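Local coordinates for hypothetical membrane protein (Corynebacterium glutamicum, PDB 6JSA) that binds heme through its C-terminal domain, the part described here, and probably takes part in heme transfer within the corynebacterial heme uptake machinery, at residues A[94-99]-A[113-118]; A[60-65]-A[82-87]; A[132-137]-A[157-162]; A[8-13]-A[43-48]; A[55-60]-A[88-93]. All blocks are in the same frame, centred on the assembly; numbering follows the deposited sequence. Where two conformers were deposited one is given.

Overall arrangement
Contacts 1 and 4 are buried, contacts 2 and 3 half so, and contact 5 lies on the surface, its centre about 17 Å from the centre of the chain. All are antiparallel strand pairings, and they share elements: strand 91-101 serves contacts 1 and 5, strand 58-62 serves contacts 2 and 5, and neighbouring strands link contacts 3 and 4. Inward, the residues are aliphatic and aromatic: Ile85 of contact 2 packs on Ile159 and Phe161 of contact 3, and Leu94 of contact 1 on Trp12 of contact 4. Outward, serines, amides and a carboxylate take over, and in contact 5 a lysine-asparagine bond replaces apolar packing. Contacts 1, 3 and 4 come nearest the heme end.

Contact 1 of 5, residues A[94-99]-A[113-118]; sequences LIADVV and TVVGTL
A classic beta bulge marks this antiparallel pairing: Val115 and Gly116 together face Leu94. The carbonyl oxygen Leu94 O takes a firm bond from Val115 N at 2.8 Å and a weak one from Gly116 N at 3.4 Å, while Leu94 N returns a nearly straight bond (176°) to Gly116 O at 2.9 Å. Helix-like backbone angles at Val115 (-84°/-31°) insert the extra residue and shift the register by one. Beyond the bulge, Ala96 and Thr113 form a regular hydrogen-bonded pair, with Thr113 N 2.8 Å from Ala96 O.

Leu94, Ala96 and Thr113 share one face of the pairing. Next to Ala96, the methyl Val115 CG2, anti to its own carbonyl carbon and beside the backbone N, touches Ala96 CB and, at 3.8 Å, Val98 CG2, the valine side chains crossing obliquely. Leu118 reaches Leu94 across the pairing, its CD2 lying 4.0 Å from Leu94 CB. The other face holds Ile95 CG1 against Val114 CG2. Thr113 turns its methyl CG2 toward Val98 CG2, and its hydroxyl goes to Ser141.

Leu94 and Leu118 continue into Val136 and Ile159, and the side chain of Val98 is about 9 Å from the bound heme. The arrangement is that of a classic bulge between two antiparallel strands, here in the buried interior of a heme-binding HtaA domain.

Contact 2 of 5, residues A[60-65]-A[82-87]; sequences SINFPG and NIEISF
Ser60 OG donates to Glu84 OE2 at 2.8 Å, approaching on the anti side of the carboxylate and 21° out of its plane. Glu84 CG lies anti to the backbone N (chi1 168°); the chain beyond CG is extended, and its carboxylate reaches Ser60 across the strands. Its second oxygen, OE1, forms a salt bridge with Arg112, so the carboxylate is gripped from two quarters and its negative charge is probably stabilised. Ser86 OG stands beyond, 3.5 Å from Ser60 OG.

Underneath, the backbones pair in register. Ile61 and Ile85 exchange N-H...O bonds, Ile61 N reaching Ile85 O at 2.8 Å, and Phe63 N continues the ladder to Ile83 O. On the side of the isoleucines the contact is apolar. The Phe63 ring turns its edge to Ile83 O, and its CD2 lies 3.9 Å from Ile83 CG1.

At the far end the chain turns a corner at Asn82, whose N bonds Gly65 O at 3.0 Å. A water there joins the two segments by taking a bond from Gly65 N and donating to Asn82 OD1 at 2.7 Å; the amide's ND2 goes to Asp97.

Strand 42-53 flanks strand 58-62, and its Phe45 meets Phe63; strand 91-101 flanks strand 76-88. Strands 3-12, 113-125 and 159-165 pack against the apolar face, Phe63 meeting Ala8 and Ala10, and Ile85 meeting Leu118 and Phe161.

Contact 3 of 5, residues A[132-137]-A[157-162]; sequences GSASVS and DPISFS
Four backbone hydrogen bonds join Gly132 to Phe161 and Ala134 to Ile159, two to each antiparallel pair; Ala134 N reaches Ile159 O at 2.8 Å. Between them Ser133 and Ser160 form a non-hydrogen-bonded pair, and there a CA-H...O contact brings Ser160 CA to 3.2 Å from Gly132 O.

Aromatic contact is confined to Phe161. Its CG sits between the backbone N and the carbonyl carbon (chi1 80°), and the ring lies over Gly132: Gly132 N stands 3.6 Å above one ring face, offset toward the rim. Gly132 has no side chain, and the ring lies close over its backbone, Phe161 CE1 3.9 Å from Gly132 CA.

Apolar packing gathers on the same side at the other end. Val136 CG2 presses on Ile159 CG2 at 3.8 Å and also meets the carbonyl Asp157 O at 3.3 Å, an oxygen that accepts a hydrogen bond from Trp12 NE1. Asp157 OD1 meanwhile takes the N-H of Ala16.

The chemistry is two-sided: Phe161, Ile159 and Val136 face the hydrophobic interior, serines line the outer face, and Asp157, just ahead of Ile159 in the chain, is tied through Ala16 to the neighbourhood of heme-binding Ser17.

Contact 4 of 5, residues A[8-13]-A[43-48]; sequences ASAQWG and FQFSGN
Two phenylalanine rings turn their edges to backbone carbonyls of segment 8-13. Phe43 brings up CD2 and CE2, Trp12 O lying 3.3 Å from CD2 and Gly13 O 3.5 Å from CE2. Phe45 has Ala10 O in the plane of its ring, 3.6 Å from CD1, while its CE1 touches Trp12 CB at 4.2 Å. Both rings have CG beside the backbone N and anti to the carbonyl carbon (chi1 -58°), and their edges meet the carbonyls.

The backbone pairing is regular. Ala8 with Gly47 and Ala10 with Phe45 each exchange two bonds, Ala8 N reaching Gly47 O at 2.8 Å; at Trp12 the bond from Phe43 N is weak.

The opposite face is polar. Gln11 and Gln44 both bend at chi2, and Gln44 OE1 comes 3.6 Å from Gln11 CG. A water bridges the two amides, donating to Gln44 OE1 at 2.7 Å and to Ala10 O and accepting from Gln11 NE2; Gln11 OE1 is bound by Ser160 OG.

Strand 3-12 lies between strands 42-53 and 159-165. Phe63 packs on Ala8, Ala10 and Phe45, Ile67 of strand 66-71 touches both phenylalanines, and Trp31 meets the Phe43 ring edge-to-face.

Contact 5 of 5, residues A[55-60]-A[88-93]; sequences ENKTGS and NGNSGE
Lys57 makes the close part of this contact, reaching the other segment with both its backbone and its side chain. Its carbonyl Lys57 O accepts a bond from Gly89 N at 2.8 Å, with the N-H pointing well at the oxygen (156°). Its ammonium group, NZ, donates to Asn90 OD1, also at 2.8 Å. CG lies anti to the backbone N (chi1 -153°), and the rest of the side chain is fully extended, spanning the distance to the turn. NZ also bonds Leu123 O, so two carbonyl oxygens grip the ammonium and probably stabilise its charge.

Looser is the neighbouring pair, Thr58 and Asn88, a non-hydrogen-bonded antiparallel pair. Here, in the conformer given, the methyl Thr58 CG2 rests against the amide nitrogen Asn88 ND2 in a van der Waals touch. Asn88 is exposed to solvent and was modelled in two conformers, which agrees with a lightly held side chain.

Residues Asn88 to Ser91 form a type II' turn, with positive phi at Gly89 (64°). Asn88 N bonds Ser91 O at 2.9 Å, and the return bond from Ser91 N is weak. On the other segment, Lys57 and Thr58 together face Asp53 in a G1 bulge.

The turn links strands 76-88 and 91-101, the bulge leads from strand 42-53 into strand 58-62, and strand 113-125 runs alongside, Leu123 touching Asn90.

Contact 1 of 5, residues A[94-99]-A[113-118]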
# COMPACT_ATOMS: atom_id res chain seq x y z
N LEU A 94 0.53 -6.89 1.75
CA LEU A 94 0.67 -5.45 1.86
C LEU A 94 -0.06 -5.04 3.14
O LEU A 94 -1.28 -5.23 3.25
CB LEU A 94 0.07 -4.77 0.64
CG LEU A 94 0.18 -3.25 0.58
CD1 LEU A 94 1.62 -2.79 0.76
CD2 LEU A 94 -0.40 -2.76 -0.74
N ILE A 95 0.68 -4.54 4.11
CA ILE A 95 0.17 -4.19 5.43
C ILE A 95 0.20 -2.68 5.59
O ILE A 95 1.13 -2.01 5.13
CB ILE A 95 1.05 -4.88 6.50
CG1 ILE A 95 1.00 -6.40 6.35
CG2 ILE A 95 0.66 -4.45 7.90
CD1 ILE A 95 2.17 -7.12 7.01
N ALA A 96 -0.81 -2.12 6.26
CA ALA A 96 -0.84 -0.69 6.53
C ALA A 96 -1.73 -0.44 7.73
O ALA A 96 -2.54 -1.29 8.12
CB ALA A 96 -1.34 0.10 5.32
N ASP A 97 -1.57 0.75 8.32
CA ASP A 97 -2.50 1.26 9.32
C ASP A 97 -3.60 2.01 8.59
O ASP A 97 -3.32 2.90 7.78
CB ASP A 97 -1.79 2.25 10.25
CG ASP A 97 -0.56 1.67 10.92
OD1 ASP A 97 -0.45 0.43 11.01
OD2 ASP A 97 0.30 2.47 11.36
N VAL A 98 -4.86 1.64 8.83
CA VAL A 98 -5.98 2.17 8.05
C VAL A 98 -7.08 2.67 8.97
O VAL A 98 -7.53 1.94 9.87
CB VAL A 98 -6.54 1.12 7.08
CG1 VAL A 98 -7.71 1.71 6.27
CG2 VAL A 98 -5.45 0.61 6.15
N VAL A 99 -7.54 3.89 8.72
CA VAL A 99 -8.75 4.46 9.34
C VAL A 99 -9.64 4.94 8.20
O VAL A 99 -9.17 5.64 7.30
CB VAL A 99 -8.41 5.64 10.27
CG1 VAL A 99 -9.68 6.18 10.92
CG2 VAL A 99 -7.37 5.23 11.30
N THR A 113 -3.25 -3.66 9.53
CA THR A 113 -4.03 -4.73 8.91
C THR A 113 -3.44 -5.08 7.55
O THR A 113 -2.82 -4.25 6.89
CB THR A 113 -5.50 -4.29 8.76
OG1 THR A 113 -6.29 -5.41 8.34
CG2 THR A 113 -5.64 -3.16 7.75
N VAL A 114 -3.66 -6.32 7.13
CA VAL A 114 -3.35 -6.68 5.75
C VAL A 114 -4.40 -6.04 4.84
O VAL A 114 -5.59 -6.34 4.94
CB VAL A 114 -3.32 -8.21 5.58
CG1 VAL A 114 -3.09 -8.58 4.12
CG2 VAL A 114 -2.23 -8.80 6.47
N VAL A 115 -3.95 -5.13 3.97
CA VAL A 115 -4.83 -4.48 3.00
C VAL A 115 -5.01 -5.34 1.76
O VAL A 115 -6.06 -5.30 1.11
CB VAL A 115 -4.26 -3.09 2.65
CG1 VAL A 115 -5.01 -2.45 1.50
CG2 VAL A 115 -4.32 -2.19 3.86
N GLY A 116 -4.00 -6.13 1.40
CA GLY A 116 -4.11 -7.01 0.25
C GLY A 116 -3.07 -8.10 0.28
O GLY A 116 -2.03 -7.98 0.94
N THR A 117 -3.38 -9.18 -0.42
CA THR A 117 -2.40 -10.24 -0.61
C THR A 117 -1.64 -10.01 -1.90
O THR A 117 -2.19 -9.54 -2.90
CB THR A 117 -3.07 -11.62 -0.60
OG1 THR A 117 -4.16 -11.61 -1.51
CG2 THR A 117 -3.58 -11.95 0.80
N LEU A 118 -0.35 -10.31 -1.85
CA LEU A 118 0.55 -10.05 -2.96
C LEU A 118 0.90 -11.33 -3.70
O LEU A 118 1.21 -12.36 -3.08
CB LEU A 118 1.86 -9.44 -2.45
CG LEU A 118 1.70 -8.12 -1.70
CD1 LEU A 118 3.06 -7.57 -1.31
CD2 LEU A 118 0.92 -7.11 -2.53

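Contact 2 of 5, residues A[60-65]-A[82-87]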
# COMPACT_ATOMS: atom_id res chain seq x y z
N SER A 60 10.65 -8.14 4.90
CA SER A 60 9.70 -7.08 5.20
C SER A 60 10.39 -5.76 4.89
O SER A 60 11.49 -5.51 5.39
CB SER A 60 9.29 -7.09 6.67
OG SER A 60 8.13 -7.87 6.84
N ILE A 61 9.75 -4.95 4.06
CA ILE A 61 10.25 -3.64 3.65
C ILE A 61 9.26 -2.62 4.21
O ILE A 61 8.08 -2.62 3.83
CB ILE A 61 10.33 -3.52 2.12
CG1 ILE A 61 10.87 -4.81 1.47
CG2 ILE A 61 11.17 -2.31 1.74
CD1 ILE A 61 12.31 -5.09 1.77
N ASN A 62 9.72 -1.76 5.11
CA ASN A 62 8.86 -0.85 5.86
C ASN A 62 9.00 0.58 5.37
O ASN A 62 10.11 1.06 5.13
CB ASN A 62 9.21 -0.87 7.35
CG ASN A 62 8.86 -2.18 8.00
OD1 ASN A 62 7.69 -2.44 8.29
ND2 ASN A 62 9.87 -3.00 8.26
N PHE A 63 7.86 1.28 5.28
CA PHE A 63 7.86 2.67 4.86
C PHE A 63 7.07 3.53 5.83
O PHE A 63 6.00 3.12 6.29
CB PHE A 63 7.25 2.81 3.46
CG PHE A 63 8.00 2.04 2.42
CD1 PHE A 63 9.07 2.62 1.76
CD2 PHE A 63 7.65 0.73 2.11
CE1 PHE A 63 9.79 1.91 0.81
CE2 PHE A 63 8.37 0.02 1.17
CZ PHE A 63 9.43 0.62 0.52
N PRO A 64 7.55 4.73 6.15
CA PRO A 64 6.74 5.69 6.89
C PRO A 64 5.84 6.44 5.91
O PRO A 64 5.89 6.24 4.70
CB PRO A 64 7.81 6.63 7.46
CG PRO A 64 8.78 6.71 6.32
CD PRO A 64 8.83 5.32 5.72
N GLY A 65 5.01 7.32 6.46
CA GLY A 65 4.23 8.22 5.64
C GLY A 65 2.77 7.82 5.55
O GLY A 65 2.39 6.65 5.71
N ASN A 82 2.02 4.00 6.97
CA ASN A 82 3.04 3.03 7.38
C ASN A 82 2.93 1.72 6.60
O ASN A 82 2.84 0.63 7.18
CB ASN A 82 2.97 2.79 8.88
CG ASN A 82 3.25 4.03 9.67
OD1 ASN A 82 4.25 4.71 9.43
ND2 ASN A 82 2.37 4.36 10.61
N ILE A 83 2.96 1.82 5.27
CA ILE A 83 2.83 0.61 4.47
C ILE A 83 4.06 -0.27 4.65
O ILE A 83 5.17 0.20 4.94
CB ILE A 83 2.54 0.87 2.98
CG1 ILE A 83 3.77 1.40 2.25
CG2 ILE A 83 1.34 1.77 2.80
CD1 ILE A 83 3.68 1.19 0.75
N GLU A 84 3.85 -1.57 4.50
CA GLU A 84 4.89 -2.58 4.62
C GLU A 84 4.64 -3.63 3.56
O GLU A 84 3.51 -4.10 3.40
CB GLU A 84 4.84 -3.23 6.01
CG GLU A 84 5.70 -4.48 6.15
CD GLU A 84 5.57 -5.11 7.51
OE1 GLU A 84 4.99 -4.47 8.43
OE2 GLU A 84 6.03 -6.26 7.67
N ILE A 85 5.69 -3.96 2.80
CA ILE A 85 5.67 -5.08 1.87
C ILE A 85 6.34 -6.25 2.58
O ILE A 85 7.53 -6.20 2.90
CB ILE A 85 6.42 -4.74 0.58
CG1 ILE A 85 5.73 -3.57 -0.14
CG2 ILE A 85 6.51 -5.96 -0.32
CD1 ILE A 85 6.53 -3.01 -1.29
N SER A 86 5.58 -7.31 2.83
CA SER A 86 6.09 -8.53 3.43
C SER A 86 6.00 -9.63 2.39
O SER A 86 5.01 -9.72 1.66
CB SER A 86 5.25 -8.88 4.66
OG SER A 86 5.77 -10.00 5.34
N PHE A 87 7.05 -10.45 2.29
CA PHE A 87 7.03 -11.52 1.31
C PHE A 87 7.62 -12.80 1.88
O PHE A 87 8.51 -12.77 2.74
CB PHE A 87 7.70 -11.15 -0.03
CG PHE A 87 9.16 -10.78 0.07
CD1 PHE A 87 9.56 -9.47 0.27
CD2 PHE A 87 10.15 -11.76 -0.09
CE1 PHE A 87 10.91 -9.14 0.34
CE2 PHE A 87 11.49 -11.43 -0.02
CZ PHE A 87 11.87 -10.12 0.19
O HOH W 1 3.60 4.45 4.22
O HOH W 2 4.63 7.35 9.28

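Contact 3 of 5, residues A[132-137]-A[157-162]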
# COMPACT_ATOMS: atom_id res chain seq x y z
N GLY A 132 10.96 -6.04 -6.77
CA GLY A 132 9.87 -6.87 -7.23
C GLY A 132 8.65 -6.06 -7.58
O GLY A 132 8.55 -4.87 -7.29
N SER A 133 7.71 -6.75 -8.22
CA SER A 133 6.41 -6.21 -8.58
C SER A 133 5.36 -7.27 -8.28
O SER A 133 5.58 -8.45 -8.57
CB SER A 133 6.34 -5.86 -10.07
OG SER A 133 7.25 -4.82 -10.40
N ALA A 134 4.23 -6.85 -7.72
CA ALA A 134 3.19 -7.79 -7.34
C ALA A 134 1.80 -7.24 -7.62
O ALA A 134 1.56 -6.04 -7.48
CB ALA A 134 3.28 -8.13 -5.85
N SER A 135 0.89 -8.13 -8.00
CA SER A 135 -0.52 -7.80 -7.97
C SER A 135 -1.00 -7.76 -6.52
O SER A 135 -0.44 -8.43 -5.64
CB SER A 135 -1.34 -8.84 -8.75
OG SER A 135 -1.25 -10.11 -8.13
N VAL A 136 -2.03 -6.95 -6.28
CA VAL A 136 -2.57 -6.70 -4.95
C VAL A 136 -4.05 -7.08 -4.96
O VAL A 136 -4.86 -6.44 -5.65
CB VAL A 136 -2.39 -5.23 -4.54
CG1 VAL A 136 -2.93 -5.01 -3.13
CG2 VAL A 136 -0.92 -4.80 -4.64
N SER A 137 -4.41 -8.09 -4.17
CA SER A 137 -5.78 -8.59 -4.09
C SER A 137 -6.38 -8.14 -2.77
O SER A 137 -5.88 -8.50 -1.70
CB SER A 137 -5.79 -10.11 -4.16
OG SER A 137 -5.33 -10.56 -5.42
N ASP A 157 -4.27 -1.48 -7.68
CA ASP A 157 -3.08 -1.23 -8.48
C ASP A 157 -1.98 -2.19 -8.04
O ASP A 157 -1.88 -2.54 -6.86
CB ASP A 157 -2.54 0.18 -8.21
CG ASP A 157 -3.23 1.27 -9.01
OD1 ASP A 157 -4.05 0.99 -9.90
OD2 ASP A 157 -2.92 2.45 -8.73
N PRO A 158 -1.12 -2.62 -8.96
CA PRO A 158 0.05 -3.42 -8.56
C PRO A 158 1.04 -2.54 -7.81
O PRO A 158 1.06 -1.31 -7.94
CB PRO A 158 0.63 -3.87 -9.90
CG PRO A 158 0.26 -2.77 -10.84
CD PRO A 158 -1.11 -2.31 -10.40
N ILE A 159 1.87 -3.18 -6.99
CA ILE A 159 2.89 -2.48 -6.21
C ILE A 159 4.26 -2.94 -6.66
O ILE A 159 4.47 -4.12 -6.97
CB ILE A 159 2.69 -2.68 -4.69
CG1 ILE A 159 3.69 -1.82 -3.90
CG2 ILE A 159 2.77 -4.15 -4.28
CD1 ILE A 159 3.30 -1.61 -2.45
N SER A 160 5.21 -2.00 -6.73
CA SER A 160 6.59 -2.33 -7.03
C SER A 160 7.50 -1.72 -5.98
O SER A 160 7.15 -0.73 -5.33
CB SER A 160 7.02 -1.85 -8.42
OG SER A 160 6.79 -0.47 -8.57
N PHE A 161 8.66 -2.33 -5.81
CA PHE A 161 9.64 -1.81 -4.86
C PHE A 161 11.04 -2.15 -5.35
O PHE A 161 11.25 -3.10 -6.11
CB PHE A 161 9.44 -2.35 -3.44
CG PHE A 161 10.00 -3.73 -3.23
CD1 PHE A 161 9.26 -4.86 -3.57
CD2 PHE A 161 11.27 -3.91 -2.69
CE1 PHE A 161 9.78 -6.13 -3.39
CE2 PHE A 161 11.80 -5.19 -2.52
CZ PHE A 161 11.05 -6.29 -2.86
N SER A 162 12.00 -1.39 -4.86
CA SER A 162 13.40 -1.73 -5.00
C SER A 162 14.11 -1.32 -3.73
O SER A 162 13.72 -0.36 -3.06
CB SER A 162 14.01 -1.06 -6.23
OG SER A 162 13.95 0.34 -6.14

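Contact 4 of 5, residues A[8-13]-A[43-48]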
# COMPACT_ATOMS: atom_id res chain seq x y z
N ALA A 8 15.18 1.82 0.52
CA ALA A 8 14.10 1.23 -0.24
C ALA A 8 13.19 2.32 -0.80
O ALA A 8 13.09 3.42 -0.25
CB ALA A 8 13.24 0.28 0.60
N SER A 9 12.54 1.98 -1.89
CA SER A 9 11.49 2.81 -2.46
C SER A 9 10.39 1.90 -2.97
O SER A 9 10.64 0.76 -3.36
CB SER A 9 12.02 3.68 -3.61
OG SER A 9 12.41 2.87 -4.69
N ALA A 10 9.17 2.41 -2.94
CA ALA A 10 8.04 1.66 -3.46
C ALA A 10 7.12 2.62 -4.20
O ALA A 10 7.08 3.82 -3.90
CB ALA A 10 7.26 0.91 -2.36
N GLN A 11 6.38 2.06 -5.15
CA GLN A 11 5.44 2.80 -5.97
C GLN A 11 4.12 2.04 -5.96
O GLN A 11 4.09 0.84 -6.29
CB GLN A 11 5.97 2.94 -7.40
CG GLN A 11 7.36 3.59 -7.48
CD GLN A 11 8.49 2.61 -7.19
OE1 GLN A 11 8.47 1.46 -7.63
NE2 GLN A 11 9.49 3.06 -6.43
N TRP A 12 3.05 2.72 -5.56
CA TRP A 12 1.73 2.09 -5.49
C TRP A 12 0.68 3.18 -5.61
O TRP A 12 0.68 4.12 -4.81
CB TRP A 12 1.56 1.35 -4.17
CG TRP A 12 0.27 0.57 -4.08
CD1 TRP A 12 -0.25 -0.27 -5.04
CD2 TRP A 12 -0.62 0.50 -2.97
NE1 TRP A 12 -1.42 -0.83 -4.59
CE2 TRP A 12 -1.67 -0.38 -3.32
CE3 TRP A 12 -0.65 1.11 -1.70
CZ2 TRP A 12 -2.74 -0.66 -2.46
CZ3 TRP A 12 -1.71 0.82 -0.85
CH2 TRP A 12 -2.74 -0.06 -1.24
N GLY A 13 -0.20 3.05 -6.60
CA GLY A 13 -1.25 4.04 -6.74
C GLY A 13 -2.51 3.80 -5.93
O GLY A 13 -3.45 4.59 -6.05
N PHE A 43 1.58 6.69 -5.71
CA PHE A 43 2.18 7.21 -4.49
C PHE A 43 3.59 6.67 -4.34
O PHE A 43 3.89 5.53 -4.71
CB PHE A 43 1.27 6.93 -3.30
CG PHE A 43 -0.10 7.52 -3.49
CD1 PHE A 43 -0.30 8.88 -3.30
CD2 PHE A 43 -1.16 6.74 -3.95
CE1 PHE A 43 -1.55 9.45 -3.52
CE2 PHE A 43 -2.41 7.30 -4.18
CZ PHE A 43 -2.61 8.66 -3.96
N GLN A 44 4.49 7.52 -3.84
CA GLN A 44 5.92 7.27 -3.83
C GLN A 44 6.37 7.17 -2.38
O GLN A 44 6.22 8.13 -1.61
CB GLN A 44 6.67 8.41 -4.54
CG GLN A 44 6.20 8.66 -5.98
CD GLN A 44 6.69 7.61 -6.95
OE1 GLN A 44 7.83 7.15 -6.86
NE2 GLN A 44 5.84 7.22 -7.89
N PHE A 45 6.90 6.02 -2.02
CA PHE A 45 7.28 5.72 -0.65
C PHE A 45 8.79 5.58 -0.57
O PHE A 45 9.42 5.02 -1.48
CB PHE A 45 6.61 4.42 -0.18
CG PHE A 45 5.11 4.46 -0.26
CD1 PHE A 45 4.45 4.13 -1.45
CD2 PHE A 45 4.35 4.86 0.83
CE1 PHE A 45 3.07 4.18 -1.53
CE2 PHE A 45 2.96 4.91 0.75
CZ PHE A 45 2.33 4.57 -0.43
N SER A 46 9.36 6.07 0.52
CA SER A 46 10.80 6.10 0.69
C SER A 46 11.09 5.63 2.11
O SER A 46 10.57 6.19 3.07
CB SER A 46 11.28 7.53 0.47
OG SER A 46 12.68 7.60 0.58
N GLY A 47 11.91 4.57 2.24
CA GLY A 47 12.16 4.00 3.54
C GLY A 47 13.59 3.52 3.68
O GLY A 47 14.28 3.24 2.70
N ASN A 48 14.03 3.42 4.93
CA ASN A 48 15.37 2.90 5.18
C ASN A 48 15.38 1.82 6.26
O ASN A 48 16.38 1.64 6.96
CB ASN A 48 16.40 4.00 5.46
CG ASN A 48 16.08 4.81 6.69
OD1 ASN A 48 15.13 4.52 7.42
ND2 ASN A 48 16.89 5.83 6.94
O HOH W 3 9.39 5.76 -5.13

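Contact 5 of 5, residues A[55-60]-A[88-93]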
# COMPACT_ATOMS: atom_id res chain seq x y z
N GLU A 55 18.60 -16.15 2.10
CA GLU A 55 18.68 -17.60 2.02
C GLU A 55 17.30 -18.22 1.86
O GLU A 55 17.13 -19.17 1.09
CB GLU A 55 19.39 -18.17 3.26
CG GLU A 55 19.63 -19.66 3.14
CD GLU A 55 20.38 -20.24 4.33
OE1 GLU A 55 20.95 -19.46 5.11
OE2 GLU A 55 20.39 -21.49 4.47
N ASN A 56 16.29 -17.68 2.54
CA ASN A 56 14.95 -18.24 2.51
C ASN A 56 13.96 -17.44 1.68
O ASN A 56 12.79 -17.82 1.59
CB ASN A 56 14.45 -18.44 3.94
CG ASN A 56 15.29 -19.43 4.70
OD1 ASN A 56 15.49 -20.56 4.25
ND2 ASN A 56 15.83 -19.00 5.84
N LYS A 57 14.41 -16.37 1.04
CA LYS A 57 13.57 -15.48 0.23
C LYS A 57 12.34 -15.00 0.99
O LYS A 57 11.20 -15.13 0.53
CB LYS A 57 13.21 -16.09 -1.13
CG LYS A 57 12.93 -15.04 -2.21
CD LYS A 57 12.53 -15.65 -3.55
CE LYS A 57 12.42 -14.57 -4.61
NZ LYS A 57 11.87 -15.05 -5.92
N THR A 58 12.56 -14.45 2.18
CA THR A 58 11.52 -13.77 2.94
C THR A 58 12.02 -12.37 3.28
O THR A 58 13.22 -12.11 3.32
CB THR A 58 11.16 -14.49 4.24
OG1 THR A 58 12.24 -14.37 5.18
CG2 THR A 58 10.86 -15.97 3.98
N GLY A 59 11.08 -11.48 3.56
CA GLY A 59 11.49 -10.13 3.91
C GLY A 59 10.31 -9.29 4.32
O GLY A 59 9.15 -9.66 4.14
N SER A 60 10.65 -8.14 4.90
CA SER A 60 9.70 -7.08 5.20
C SER A 60 10.39 -5.76 4.89
O SER A 60 11.49 -5.51 5.39
CB SER A 60 9.29 -7.09 6.67
OG SER A 60 8.13 -7.87 6.84
N ASN A 88 7.10 -13.91 1.40
CA ASN A 88 7.60 -15.25 1.70
C ASN A 88 7.59 -15.98 0.36
O ASN A 88 6.51 -16.34 -0.13
CB ASN A 88 6.69 -15.97 2.70
CG ASN A 88 6.73 -15.35 4.09
OD1 ASN A 88 6.02 -14.39 4.37
ND2 ASN A 88 7.55 -15.92 4.96
N GLY A 89 8.76 -16.17 -0.23
CA GLY A 89 8.69 -16.66 -1.59
C GLY A 89 8.03 -15.61 -2.47
O GLY A 89 8.09 -14.41 -2.20
N ASN A 90 7.34 -16.07 -3.51
CA ASN A 90 6.74 -15.19 -4.50
C ASN A 90 5.33 -14.74 -4.13
O ASN A 90 4.58 -14.26 -5.00
CB ASN A 90 6.78 -15.86 -5.88
CG ASN A 90 8.20 -16.06 -6.37
OD1 ASN A 90 9.07 -15.22 -6.15
ND2 ASN A 90 8.45 -17.19 -7.03
N SER A 91 4.94 -14.86 -2.87
CA SER A 91 3.69 -14.31 -2.38
C SER A 91 3.98 -13.45 -1.17
O SER A 91 5.09 -13.46 -0.62
CB SER A 91 2.69 -15.41 -2.02
OG SER A 91 3.18 -16.19 -0.95
N GLY A 92 2.99 -12.69 -0.73
CA GLY A 92 3.21 -11.82 0.40
C GLY A 92 1.97 -11.06 0.79
O GLY A 92 0.84 -11.41 0.41
N GLU A 93 2.19 -10.00 1.57
CA GLU A 93 1.12 -9.19 2.12
C GLU A 93 1.50 -7.73 2.07
O GLU A 93 2.66 -7.36 2.30
CB GLU A 93 0.87 -9.57 3.59
CG GLU A 93 0.37 -10.99 3.77
CD GLU A 93 0.19 -11.37 5.22
OE1 GLU A 93 0.91 -10.83 6.08
OE2 GLU A 93 -0.69 -12.21 5.51